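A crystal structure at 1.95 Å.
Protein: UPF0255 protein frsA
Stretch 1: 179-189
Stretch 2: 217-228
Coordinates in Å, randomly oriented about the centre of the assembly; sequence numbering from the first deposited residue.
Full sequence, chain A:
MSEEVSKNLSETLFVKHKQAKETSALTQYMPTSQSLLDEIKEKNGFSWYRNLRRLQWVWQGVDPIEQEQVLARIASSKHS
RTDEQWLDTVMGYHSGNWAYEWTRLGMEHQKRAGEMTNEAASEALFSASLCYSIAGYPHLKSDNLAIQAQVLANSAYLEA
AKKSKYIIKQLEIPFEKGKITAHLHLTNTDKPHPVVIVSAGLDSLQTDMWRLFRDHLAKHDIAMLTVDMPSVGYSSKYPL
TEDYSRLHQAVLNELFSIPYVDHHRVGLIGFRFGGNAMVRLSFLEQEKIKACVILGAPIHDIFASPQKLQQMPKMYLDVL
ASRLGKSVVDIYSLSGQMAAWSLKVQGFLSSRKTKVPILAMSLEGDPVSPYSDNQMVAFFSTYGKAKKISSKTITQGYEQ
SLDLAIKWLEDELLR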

ATOM      1  N   LYS A 179     -16.046   8.970  -8.772  1.00 31.09           N
ATOM      2  CA  LYS A 179     -16.274   8.741  -7.346  1.00 32.55           C
ATOM      3  C   LYS A 179     -15.033   8.137  -6.707  1.00 33.56           C
ATOM      4  O   LYS A 179     -14.331   7.320  -7.315  1.00 36.08           O
ATOM      5  CB  LYS A 179     -17.458   7.807  -7.106  1.00 35.20           C
ATOM      6  CG  LYS A 179     -18.779   8.306  -7.662  1.00 47.26           C
ATOM      7  CD  LYS A 179     -19.860   7.253  -7.498  1.00 49.67           C
ATOM      8  CE  LYS A 179     -21.053   7.527  -8.397  1.00 49.80           C
ATOM      9  NZ  LYS A 179     -21.756   8.772  -8.013  1.00 43.36           N
ATOM     10  N   ILE A 180     -14.763   8.555  -5.480  1.00 25.71           N
ATOM     11  CA  ILE A 180     -13.730   7.936  -4.662  1.00 24.81           C
ATOM     12  C   ILE A 180     -14.352   6.736  -3.966  1.00 24.72           C
ATOM     13  O   ILE A 180     -15.378   6.876  -3.312  1.00 25.75           O
ATOM     14  CB  ILE A 180     -13.236   8.915  -3.595  1.00 26.86           C
ATOM     15  CG1 ILE A 180     -12.430  10.041  -4.252  1.00 24.63           C
ATOM     16  CG2 ILE A 180     -12.426   8.179  -2.533  1.00 18.62           C
ATOM     17  CD1 ILE A 180     -12.109  11.198  -3.294  1.00 25.09           C
ATOM     18  N   THR A 181     -13.758   5.555  -4.133  1.00 25.45           N
ATOM     19  CA  THR A 181     -14.251   4.358  -3.454  1.00 24.75           C
ATOM     20  C   THR A 181     -13.459   4.082  -2.182  1.00 23.96           C
ATOM     21  O   THR A 181     -12.240   3.887  -2.228  1.00 22.94           O
ATOM     22  CB  THR A 181     -14.157   3.109  -4.333  1.00 23.25           C
ATOM     23  OG1 THR A 181     -14.899   3.311  -5.542  1.00 24.76           O
ATOM     24  CG2 THR A 181     -14.728   1.909  -3.590  1.00 23.57           C
ATOM     25  N   ALA A 182     -14.154   4.046  -1.051  1.00 22.92           N
ATOM     26  CA  ALA A 182     -13.494   3.813   0.229  1.00 28.23           C
ATOM     27  C   ALA A 182     -14.201   2.719   1.031  1.00 29.26           C
ATOM     28  O   ALA A 182     -15.392   2.473   0.849  1.00 28.58           O
ATOM     29  CB  ALA A 182     -13.410   5.129   1.035  1.00 23.80           C
ATOM     30  N   HIS A 183     -13.470   2.059   1.919  1.00 26.60           N
ATOM     31  CA  HIS A 183     -14.076   1.013   2.737  1.00 26.00           C
ATOM     32  C   HIS A 183     -14.078   1.387   4.221  1.00 25.34           C
ATOM     33  O   HIS A 183     -13.029   1.528   4.837  1.00 23.46           O
ATOM     34  CB  HIS A 183     -13.366  -0.327   2.531  1.00 30.07           C
ATOM     35  CG  HIS A 183     -13.575  -0.924   1.176  1.00 35.23           C
ATOM     36  ND1 HIS A 183     -12.937  -0.459   0.046  1.00 32.91           N
ATOM     37  CD2 HIS A 183     -14.361  -1.952   0.764  1.00 42.90           C
ATOM     38  CE1 HIS A 183     -13.312  -1.176  -0.999  1.00 39.56           C
ATOM     39  NE2 HIS A 183     -14.178  -2.089  -0.587  1.00 37.41           N
ATOM     40  N   LEU A 184     -15.274   1.519   4.785  1.00 23.32           N
ATOM     41  CA  LEU A 184     -15.443   1.859   6.193  1.00 20.69           C
ATOM     42  C   LEU A 184     -15.679   0.607   7.021  1.00 19.65           C
ATOM     43  O   LEU A 184     -16.675  -0.081   6.846  1.00 26.05           O
ATOM     44  CB  LEU A 184     -16.618   2.832   6.362  1.00 20.37           C
ATOM     45  CG  LEU A 184     -16.971   3.305   7.775  1.00 26.30           C
ATOM     46  CD1 LEU A 184     -15.826   4.128   8.396  1.00 20.22           C
ATOM     47  CD2 LEU A 184     -18.274   4.116   7.744  1.00 29.54           C
ATOM     48  N   HIS A 185     -14.744   0.311   7.909  1.00 23.94           N
ATOM     49  CA  HIS A 185     -14.814  -0.849   8.784  1.00 22.75           C
ATOM     50  C   HIS A 185     -15.249  -0.408  10.176  1.00 21.63           C
ATOM     51  O   HIS A 185     -14.559   0.382  10.816  1.00 22.69           O
ATOM     52  CB  HIS A 185     -13.435  -1.501   8.898  1.00 18.51           C
ATOM     53  CG  HIS A 185     -12.796  -1.790   7.578  1.00 19.90           C
ATOM     54  ND1 HIS A 185     -12.403  -0.803   6.708  1.00 20.67           N
ATOM     55  CD2 HIS A 185     -12.489  -2.971   6.983  1.00 24.25           C
ATOM     56  CE1 HIS A 185     -11.878  -1.360   5.623  1.00 21.69           C
ATOM     57  NE2 HIS A 185     -11.920  -2.668   5.770  1.00 24.29           N
ATOM     58  N   LEU A 186     -16.372  -0.932  10.654  1.00 22.05           N
ATOM     59  CA  LEU A 186     -16.870  -0.571  11.982  1.00 28.52           C
ATOM     60  C   LEU A 186     -17.024  -1.797  12.880  1.00 24.87           C
ATOM     61  O   LEU A 186     -17.368  -2.873  12.406  1.00 26.94           O
ATOM     62  CB  LEU A 186     -18.210   0.140  11.846  1.00 26.57           C
ATOM     63  CG  LEU A 186     -18.193   1.350  10.923  1.00 34.44           C
ATOM     64  CD1 LEU A 186     -19.439   1.356  10.066  1.00 35.88           C
ATOM     65  CD2 LEU A 186     -18.075   2.643  11.734  1.00 26.67           C
ATOM     66  N   THR A 187     -16.770  -1.639  14.179  1.00 23.09           N
ATOM     67  CA  THR A 187     -16.992  -2.729  15.132  1.00 23.93           C
ATOM     68  C   THR A 187     -18.485  -2.956  15.329  1.00 38.45           C
ATOM     69  O   THR A 187     -18.952  -4.091  15.515  1.00 33.29           O
ATOM     70  CB  THR A 187     -16.357  -2.438  16.492  1.00 32.84           C
ATOM     71  OG1 THR A 187     -16.847  -1.185  16.975  1.00 26.58           O
ATOM     72  CG2 THR A 187     -14.847  -2.362  16.367  1.00 31.44           C
ATOM     73  N   ASN A 188     -19.224  -1.852  15.280  1.00 32.78           N
ATOM     74  CA  ASN A 188     -20.672  -1.847  15.387  1.00 28.04           C
ATOM     75  C   ASN A 188     -21.172  -0.471  14.984  1.00 32.05           C
ATOM     76  O   ASN A 188     -20.376   0.414  14.644  1.00 33.36           O
ATOM     77  CB  ASN A 188     -21.130  -2.184  16.811  1.00 29.72           C
ATOM     78  CG  ASN A 188     -20.543  -1.261  17.851  1.00 38.47           C
ATOM     79  OD1 ASN A 188     -20.836  -0.067  17.873  1.00 38.30           O
ATOM     80  ND2 ASN A 188     -19.717  -1.812  18.736  1.00 41.98           N
ATOM     81  N   THR A 189     -22.484  -0.286  15.021  1.00 31.13           N
ATOM     82  CA  THR A 189     -23.046   1.037  14.783  1.00 43.00           C
ATOM     83  C   THR A 189     -23.846   1.524  15.988  1.00 45.65           C
ATOM     84  O   THR A 189     -24.758   2.333  15.841  1.00 50.74           O
ATOM     85  CB  THR A 189     -23.926   1.060  13.524  1.00 43.21           C
ATOM     86  OG1 THR A 189     -24.914   0.024  13.615  1.00 47.96           O
ATOM     87  CG2 THR A 189     -23.069   0.847  12.277  1.00 38.45           C
ATOM     88  N   LEU A 217      -7.070  -1.738  15.630  1.00 20.70           N
ATOM     89  CA  LEU A 217      -8.029  -0.648  15.762  1.00 21.23           C
ATOM     90  C   LEU A 217      -9.357  -1.090  16.389  1.00 24.27           C
ATOM     91  O   LEU A 217      -9.954  -0.353  17.179  1.00 23.95           O
ATOM     92  CB  LEU A 217      -8.270   0.009  14.408  1.00 20.34           C
ATOM     93  CG  LEU A 217      -7.043   0.613  13.731  1.00 24.28           C
ATOM     94  CD1 LEU A 217      -7.372   1.003  12.295  1.00 19.44           C
ATOM     95  CD2 LEU A 217      -6.557   1.807  14.509  1.00 23.66           C
ATOM     96  N   ALA A 218      -9.817  -2.290  16.050  1.00 19.50           N
ATOM     97  CA  ALA A 218     -11.156  -2.722  16.447  1.00 25.15           C
ATOM     98  C   ALA A 218     -11.272  -2.911  17.950  1.00 31.65           C
ATOM     99  O   ALA A 218     -12.359  -2.777  18.509  1.00 32.54           O
ATOM    100  CB  ALA A 218     -11.559  -4.015  15.732  1.00 20.90           C
ATOM    101  N   LYS A 219     -10.152  -3.235  18.592  1.00 34.76           N
ATOM    102  CA  LYS A 219     -10.129  -3.489  20.027  1.00 37.64           C
ATOM    103  C   LYS A 219     -10.377  -2.208  20.814  1.00 32.33           C
ATOM    104  O   LYS A 219     -10.655  -2.244  22.012  1.00 29.01           O
ATOM    105  CB  LYS A 219      -8.815  -4.173  20.426  1.00 43.98           C
ATOM    106  CG  LYS A 219      -8.754  -5.620  19.917  1.00 53.95           C
ATOM    107  CD  LYS A 219      -7.425  -6.315  20.178  1.00 57.40           C
ATOM    108  CE  LYS A 219      -7.514  -7.779  19.754  1.00 56.15           C
ATOM    109  NZ  LYS A 219      -6.184  -8.421  19.552  1.00 55.33           N
ATOM    110  N   HIS A 220     -10.314  -1.079  20.116  1.00 32.55           N
ATOM    111  CA  HIS A 220     -10.591   0.225  20.715  1.00 33.88           C
ATOM    112  C   HIS A 220     -11.822   0.883  20.106  1.00 29.48           C
ATOM    113  O   HIS A 220     -12.063   2.077  20.305  1.00 30.01           O
ATOM    114  CB  HIS A 220      -9.386   1.146  20.548  1.00 36.65           C
ATOM    115  CG  HIS A 220      -8.169   0.681  21.279  1.00 37.97           C
ATOM    116  ND1 HIS A 220      -7.174  -0.059  20.674  1.00 45.32           N
ATOM    117  CD2 HIS A 220      -7.790   0.838  22.567  1.00 35.69           C
ATOM    118  CE1 HIS A 220      -6.232  -0.332  21.557  1.00 39.21           C
ATOM    119  NE2 HIS A 220      -6.580   0.203  22.714  1.00 36.18           N
ATOM    120  N   ASP A 221     -12.588   0.100  19.354  1.00 26.73           N
ATOM    121  CA  ASP A 221     -13.756   0.605  18.630  1.00 32.13           C
ATOM    122  C   ASP A 221     -13.426   1.751  17.666  1.00 29.05           C
ATOM    123  O   ASP A 221     -14.294   2.535  17.320  1.00 24.91           O
ATOM    124  CB  ASP A 221     -14.865   1.015  19.601  1.00 34.75           C
ATOM    125  CG  ASP A 221     -15.475  -0.172  20.316  1.00 42.71           C
ATOM    126  OD1 ASP A 221     -15.854  -1.156  19.642  1.00 41.03           O
ATOM    127  OD2 ASP A 221     -15.566  -0.131  21.557  1.00 46.16           O
ATOM    128  N   ILE A 222     -12.173   1.827  17.234  1.00 21.21           N
ATOM    129  CA  ILE A 222     -11.769   2.781  16.215  1.00 21.33           C
ATOM    130  C   ILE A 222     -12.077   2.244  14.814  1.00 24.36           C
ATOM    131  O   ILE A 222     -11.529   1.220  14.384  1.00 26.34           O
ATOM    132  CB  ILE A 222     -10.263   3.113  16.312  1.00 19.66           C
ATOM    133  CG1 ILE A 222      -9.939   3.744  17.664  1.00 24.64           C
ATOM    134  CG2 ILE A 222      -9.836   4.052  15.161  1.00 18.90           C
ATOM    135  CD1 ILE A 222      -8.495   4.093  17.817  1.00 24.57           C
ATOM    136  N   ALA A 223     -12.958   2.939  14.108  1.00 24.22           N
ATOM    137  CA  ALA A 223     -13.289   2.579  12.741  1.00 23.31           C
ATOM    138  C   ALA A 223     -12.109   2.812  11.805  1.00 26.76           C
ATOM    139  O   ALA A 223     -11.327   3.745  11.985  1.00 26.92           O
ATOM    140  CB  ALA A 223     -14.508   3.353  12.261  1.00 22.09           C
ATOM    141  N   MET A 224     -11.986   1.960  10.793  1.00 24.73           N
ATOM    142  CA  MET A 224     -10.943   2.144   9.802  1.00 19.92           C
ATOM    143  C   MET A 224     -11.567   2.458   8.461  1.00 19.92           C
ATOM    144  O   MET A 224     -12.476   1.772   8.022  1.00 19.45           O
ATOM    145  CB  MET A 224     -10.050   0.908   9.699  1.00 18.98           C
ATOM    146  CG  MET A 224      -9.046   0.995   8.565  1.00 18.19           C
ATOM    147  SD  MET A 224      -7.862  -0.357   8.512  1.00 19.58           S
ATOM    148  CE  MET A 224      -8.785  -1.609   7.637  1.00 16.68           C
ATOM    149  N   LEU A 225     -11.072   3.499   7.808  1.00 19.64           N
ATOM    150  CA  LEU A 225     -11.603   3.900   6.518  1.00 20.28           C
ATOM    151  C   LEU A 225     -10.464   3.873   5.521  1.00 24.17           C
ATOM    152  O   LEU A 225      -9.619   4.757   5.528  1.00 17.12           O
ATOM    153  CB  LEU A 225     -12.200   5.300   6.609  1.00 17.50           C
ATOM    154  CG  LEU A 225     -12.841   5.866   5.348  1.00 28.32           C
ATOM    155  CD1 LEU A 225     -13.973   4.958   4.898  1.00 33.65           C
ATOM    156  CD2 LEU A 225     -13.357   7.270   5.612  1.00 23.55           C
ATOM    157  N   THR A 226     -10.414   2.836   4.686  1.00 23.14           N
ATOM    158  CA  THR A 226      -9.313   2.700   3.733  1.00 18.06           C
ATOM    159  C   THR A 226      -9.548   3.500   2.454  1.00 27.08           C
ATOM    160  O   THR A 226     -10.680   3.646   1.990  1.00 27.45           O
ATOM    161  CB  THR A 226      -9.028   1.230   3.394  1.00 18.24           C
ATOM    162  OG1 THR A 226     -10.207   0.626   2.851  1.00 18.51           O
ATOM    163  CG2 THR A 226      -8.622   0.471   4.654  1.00 14.54           C
ATOM    164  N   VAL A 227      -8.463   4.033   1.902  1.00 19.78           N
ATOM    165  CA  VAL A 227      -8.516   4.815   0.682  1.00 21.84           C
ATOM    166  C   VAL A 227      -7.275   4.497  -0.148  1.00 21.57           C
ATOM    167  O   VAL A 227      -6.184   4.325   0.407  1.00 18.86           O
ATOM    168  CB  VAL A 227      -8.524   6.341   0.982  1.00 19.17           C
ATOM    169  CG1 VAL A 227      -8.708   7.127  -0.304  1.00 23.41           C
ATOM    170  CG2 VAL A 227      -9.618   6.713   1.983  1.00 18.01           C
ATOM    171  N   ASP A 228      -7.454   4.401  -1.467  1.00 21.10           N
ATOM    172  CA  ASP A 228      -6.350   4.306  -2.419  1.00 25.23           C
ATOM    173  C   ASP A 228      -5.848   5.691  -2.863  1.00 20.78           C
ATOM    174  O   ASP A 228      -6.638   6.546  -3.280  1.00 23.61           O
ATOM    175  CB  ASP A 228      -6.800   3.529  -3.662  1.00 23.70           C
ATOM    176  CG  ASP A 228      -6.936   2.025  -3.414  1.00 20.96           C
ATOM    177  OD1 ASP A 228      -5.971   1.412  -2.909  1.00 16.95           O
ATOM    178  OD2 ASP A 228      -8.012   1.463  -3.730  1.00 19.28           O
TER
HETATM  179  O   HOH W   1      -9.744   4.706  -3.033  1.00 26.52           O
HETATM  180  O   HOH W   2     -15.461   1.024  14.941  1.00 27.77           O

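Antiparallel strands pair through alternating narrow and wide sites, and the contact between residues 179-186 and 223-226 of UPF0255 protein frsA illustrates the rule compactly. The strand axes run at 166° and approach to 4.6 Å. His183 faces Thr226 in a hydrogen-bonded pair, with His183 N to Thr226 O at 3.2 Å and Thr226 N to His183 O at 2.9 Å. Two residues on, His185 N donates to Met224 O at 2.7 Å and Met224 N to His185 O at 3.0 Å. Between them lies the non-hydrogen-bonded pair Leu184 and Leu225, whose CA atoms are 4.4 Å apart; here the CA of Leu225 approaches His183 O at 3.2 Å in a CA-H...O contact. Beyond the regular ladder, water takes over as the bridge: water 1 donates to Thr181 O and accepts from Asp228 N, while water 2 accepts from Thr187 N and donates weakly to Asp221 O.

Alternation also sorts the side chains. His183, His185, Met224 and Thr226 share one face of the sheet. There His185 ND1 adds a second hydrogen bond to Met224 O, at 2.9 Å, so a single carbonyl accepts from both the backbone and the ring of one residue. The methionine in turn reaches back over that ring: its CE sits 3.7 Å from the His185 ring centroid, 9° off the normal, a CH-pi contact over the face. Leu184 and Leu225 occupy the other face, where Leu184 CB meets Leu225 CD1 at 3.7 Å. Leu225 CD1 also lies 3.9 Å from Ala182 CB, and Leu186 CD2 packs against Ala223 CB at 3.7 Å.

Past the strand, Thr187 points toward the second stretch. Its OG1 donates to Asp221 OD1 at 2.8 Å, while its CG2 lies 3.7 Å from Ala218 CB, so one small side chain combines polar and apolar contacts where the ladder ends.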